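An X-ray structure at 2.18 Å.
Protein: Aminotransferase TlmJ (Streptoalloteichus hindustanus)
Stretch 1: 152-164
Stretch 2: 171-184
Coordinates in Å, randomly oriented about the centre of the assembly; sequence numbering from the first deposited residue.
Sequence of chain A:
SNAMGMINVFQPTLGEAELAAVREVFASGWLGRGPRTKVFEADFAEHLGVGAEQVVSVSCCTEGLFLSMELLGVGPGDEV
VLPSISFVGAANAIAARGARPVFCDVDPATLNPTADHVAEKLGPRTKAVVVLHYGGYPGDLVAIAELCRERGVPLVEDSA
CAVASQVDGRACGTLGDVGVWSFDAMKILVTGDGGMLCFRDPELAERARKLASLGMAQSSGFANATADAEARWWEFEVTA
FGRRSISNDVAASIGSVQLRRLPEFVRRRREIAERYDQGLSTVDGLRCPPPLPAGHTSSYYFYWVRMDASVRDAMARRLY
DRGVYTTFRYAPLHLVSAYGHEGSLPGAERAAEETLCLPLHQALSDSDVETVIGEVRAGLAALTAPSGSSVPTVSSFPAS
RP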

# COMPACT_ATOMS: atom_id res chain seq x y z
N GLY A 152 -12.79 -27.75 -11.24
CA GLY A 152 -13.60 -26.69 -10.68
C GLY A 152 -12.90 -25.84 -9.64
O GLY A 152 -13.57 -25.25 -8.79
N VAL A 153 -11.58 -25.76 -9.70
CA VAL A 153 -10.79 -25.04 -8.71
C VAL A 153 -10.36 -23.71 -9.33
O VAL A 153 -9.80 -23.71 -10.43
CB VAL A 153 -9.56 -25.85 -8.26
CG1 VAL A 153 -8.65 -25.01 -7.39
CG2 VAL A 153 -10.02 -27.11 -7.52
N PRO A 154 -10.60 -22.58 -8.67
CA PRO A 154 -10.14 -21.30 -9.21
C PRO A 154 -8.62 -21.24 -9.27
O PRO A 154 -7.92 -21.70 -8.36
CB PRO A 154 -10.69 -20.27 -8.22
CG PRO A 154 -11.83 -20.97 -7.54
CD PRO A 154 -11.43 -22.41 -7.46
N LEU A 155 -8.11 -20.67 -10.36
CA LEU A 155 -6.67 -20.55 -10.59
C LEU A 155 -6.28 -19.08 -10.50
O LEU A 155 -6.84 -18.24 -11.22
CB LEU A 155 -6.28 -21.12 -11.95
CG LEU A 155 -4.82 -20.92 -12.33
CD1 LEU A 155 -3.91 -21.63 -11.35
CD2 LEU A 155 -4.57 -21.41 -13.75
N VAL A 156 -5.32 -18.77 -9.63
CA VAL A 156 -4.78 -17.43 -9.47
C VAL A 156 -3.37 -17.41 -10.04
O VAL A 156 -2.54 -18.26 -9.68
CB VAL A 156 -4.79 -16.98 -8.00
CG1 VAL A 156 -4.23 -15.58 -7.87
CG2 VAL A 156 -6.21 -17.05 -7.44
N GLU A 157 -3.10 -16.46 -10.92
CA GLU A 157 -1.80 -16.33 -11.56
C GLU A 157 -1.04 -15.16 -10.94
O GLU A 157 -1.40 -14.00 -11.14
CB GLU A 157 -1.94 -16.12 -13.07
CG GLU A 157 -2.22 -17.38 -13.86
CD GLU A 157 -2.34 -17.09 -15.34
OE1 GLU A 157 -3.48 -16.98 -15.83
OE2 GLU A 157 -1.29 -16.95 -16.00
N ASP A 158 0.00 -15.47 -10.18
CA ASP A 158 0.96 -14.45 -9.75
C ASP A 158 1.86 -14.18 -10.95
O ASP A 158 2.85 -14.87 -11.19
CB ASP A 158 1.75 -14.91 -8.53
CG ASP A 158 2.68 -13.83 -7.98
OD1 ASP A 158 2.85 -12.79 -8.65
OD2 ASP A 158 3.24 -14.03 -6.88
N SER A 159 1.49 -13.16 -11.73
CA SER A 159 2.18 -12.82 -12.97
C SER A 159 3.27 -11.77 -12.77
O SER A 159 3.63 -11.08 -13.74
CB SER A 159 1.17 -12.34 -14.01
OG SER A 159 0.07 -13.24 -14.07
N ALA A 160 3.81 -11.63 -11.56
CA ALA A 160 4.81 -10.60 -11.32
C ALA A 160 6.09 -10.83 -12.12
O ALA A 160 6.80 -9.87 -12.44
CB ALA A 160 5.13 -10.52 -9.82
N CYS A 161 6.39 -12.08 -12.47
CA CYS A 161 7.55 -12.38 -13.30
C CYS A 161 7.28 -12.23 -14.79
O CYS A 161 8.24 -12.25 -15.58
CB CYS A 161 8.04 -13.81 -13.05
SG CYS A 161 8.38 -14.25 -11.33
N ALA A 162 6.02 -12.09 -15.21
CA ALA A 162 5.64 -12.27 -16.61
C ALA A 162 4.72 -11.14 -17.06
O ALA A 162 3.60 -11.36 -17.53
CB ALA A 162 4.98 -13.63 -16.79
N VAL A 163 5.19 -9.89 -16.93
CA VAL A 163 4.37 -8.75 -17.31
C VAL A 163 4.16 -8.67 -18.82
O VAL A 163 3.20 -8.04 -19.27
CB VAL A 163 4.99 -7.45 -16.76
CG1 VAL A 163 6.19 -7.03 -17.60
CG2 VAL A 163 3.95 -6.34 -16.70
N ALA A 164 5.03 -9.30 -19.61
CA ALA A 164 4.90 -9.29 -21.07
C ALA A 164 4.93 -10.68 -21.68
O ALA A 164 5.02 -10.81 -22.90
CB ALA A 164 6.01 -8.43 -21.70
N ALA A 171 -1.87 -13.39 -23.04
CA ALA A 171 -1.00 -12.88 -21.99
C ALA A 171 -1.10 -13.73 -20.73
O ALA A 171 -2.19 -14.16 -20.33
CB ALA A 171 -1.36 -11.43 -21.66
N CYS A 172 0.05 -13.99 -20.11
CA CYS A 172 0.06 -14.62 -18.80
C CYS A 172 -0.70 -13.76 -17.81
O CYS A 172 -0.61 -12.53 -17.84
CB CYS A 172 1.50 -14.85 -18.33
SG CYS A 172 2.43 -16.05 -19.31
N GLY A 173 -1.46 -14.41 -16.93
CA GLY A 173 -2.37 -13.71 -16.04
C GLY A 173 -3.79 -13.62 -16.54
O GLY A 173 -4.65 -13.09 -15.82
N THR A 174 -4.07 -14.10 -17.76
CA THR A 174 -5.41 -14.09 -18.32
C THR A 174 -5.93 -15.49 -18.62
O THR A 174 -7.02 -15.61 -19.18
CB THR A 174 -5.45 -13.25 -19.60
OG1 THR A 174 -4.62 -13.86 -20.60
CG2 THR A 174 -4.95 -11.83 -19.33
N LEU A 175 -5.18 -16.54 -18.28
CA LEU A 175 -5.63 -17.90 -18.55
C LEU A 175 -6.39 -18.50 -17.38
O LEU A 175 -7.25 -19.37 -17.59
CB LEU A 175 -4.43 -18.79 -18.90
CG LEU A 175 -3.93 -18.78 -20.34
CD1 LEU A 175 -3.28 -17.45 -20.71
CD2 LEU A 175 -2.96 -19.93 -20.56
N GLY A 176 -6.09 -18.08 -16.16
CA GLY A 176 -6.81 -18.52 -14.98
C GLY A 176 -8.00 -17.64 -14.69
O GLY A 176 -8.51 -16.92 -15.55
N ASP A 177 -8.44 -17.69 -13.43
CA ASP A 177 -9.57 -16.88 -13.00
C ASP A 177 -9.15 -15.49 -12.53
O ASP A 177 -9.87 -14.52 -12.76
CB ASP A 177 -10.33 -17.61 -11.88
CG ASP A 177 -10.95 -18.91 -12.35
OD1 ASP A 177 -12.00 -18.86 -13.03
OD2 ASP A 177 -10.37 -19.98 -12.08
N VAL A 178 -7.99 -15.38 -11.89
CA VAL A 178 -7.48 -14.11 -11.39
C VAL A 178 -6.01 -14.00 -11.77
O VAL A 178 -5.25 -14.97 -11.69
CB VAL A 178 -7.65 -13.97 -9.86
CG1 VAL A 178 -7.17 -12.61 -9.39
CG2 VAL A 178 -9.11 -14.20 -9.46
N GLY A 179 -5.60 -12.81 -12.19
CA GLY A 179 -4.20 -12.49 -12.42
C GLY A 179 -3.78 -11.31 -11.58
O GLY A 179 -4.55 -10.37 -11.38
N VAL A 180 -2.55 -11.36 -11.07
CA VAL A 180 -1.98 -10.29 -10.25
C VAL A 180 -0.60 -9.94 -10.80
O VAL A 180 0.18 -10.83 -11.14
CB VAL A 180 -1.89 -10.69 -8.76
CG1 VAL A 180 -1.80 -9.45 -7.89
CG2 VAL A 180 -3.07 -11.56 -8.34
N TRP A 181 -0.31 -8.64 -10.87
CA TRP A 181 0.97 -8.14 -11.34
C TRP A 181 1.61 -7.25 -10.29
O TRP A 181 0.92 -6.68 -9.44
CB TRP A 181 0.82 -7.35 -12.65
CG TRP A 181 0.49 -8.20 -13.84
CD1 TRP A 181 1.34 -8.61 -14.81
CD2 TRP A 181 -0.80 -8.73 -14.18
NE1 TRP A 181 0.67 -9.37 -15.74
CE2 TRP A 181 -0.64 -9.46 -15.37
CE3 TRP A 181 -2.06 -8.67 -13.59
CZ2 TRP A 181 -1.70 -10.12 -15.99
CZ3 TRP A 181 -3.11 -9.32 -14.20
CH2 TRP A 181 -2.93 -10.04 -15.39
N SER A 182 2.93 -7.13 -10.36
CA SER A 182 3.69 -6.26 -9.48
C SER A 182 4.42 -5.20 -10.30
O SER A 182 5.00 -5.50 -11.35
CB SER A 182 4.72 -7.03 -8.66
OG SER A 182 5.57 -6.13 -7.96
N PHE A 183 4.40 -3.97 -9.80
CA PHE A 183 5.16 -2.87 -10.38
C PHE A 183 6.15 -2.30 -9.37
O PHE A 183 6.47 -1.11 -9.41
CB PHE A 183 4.22 -1.79 -10.90
CG PHE A 183 3.13 -2.30 -11.81
CD1 PHE A 183 3.42 -3.19 -12.84
CD2 PHE A 183 1.82 -1.90 -11.64
CE1 PHE A 183 2.42 -3.67 -13.67
CE2 PHE A 183 0.81 -2.37 -12.48
CZ PHE A 183 1.12 -3.26 -13.49
N ASP A 184 6.64 -3.13 -8.46
CA ASP A 184 7.54 -2.64 -7.43
C ASP A 184 8.93 -2.39 -8.02
O ASP A 184 9.19 -2.63 -9.20
CB ASP A 184 7.57 -3.60 -6.23
CG ASP A 184 8.37 -4.89 -6.46
OD1 ASP A 184 9.15 -5.01 -7.43
OD2 ASP A 184 8.22 -5.81 -5.63
O HOH W 1 -10.21 -22.74 -12.63
O HOH W 2 5.21 -7.59 -13.01
O HOH W 3 1.20 -10.86 -18.29

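Strands 155-158 and 178-182 run parallel, their axes 15° apart and 4.6 Å at closest approach, in a ladder where one strand's N and O reach different residues of its neighbour. L155 O accepts from both D177 N (2.8 Å) and V178 N (3.2 Å); E157 N donates to V178 O (2.7 Å) and E157 O accepts from V180 N (2.9 Å). Past the last bridge, S159 N continues the pattern to V180 O (2.7 Å). At the other end D177 turns its carboxylate back, OD2 taking L155 N (2.9 Å) and a proton from water 1, which also donates to V153 O.

The buried carboxylate of E157 is satisfied largely by main chain: OE2 accepts from G173 N (2.7 Å) and has a further partner elsewhere in the structure, while OE1 accepts from G176 N (2.9 Å) and, weakly, L175 N (3.0 Å). The turn A171-T174 is held by T174 N to A171 O (3.2 Å). A CB on G173 would strike S159 OG and the W181 ring.

On the face carrying V156, V178 and V180, valines meet at 4.2 Å (V156 CG1 to V180 CG2). S159 CB lies over the five-membered ring of W181, whose NE1 donates to water 3 (3.0 Å); V163 CG2 packs against W181 CD1 (3.9 Å).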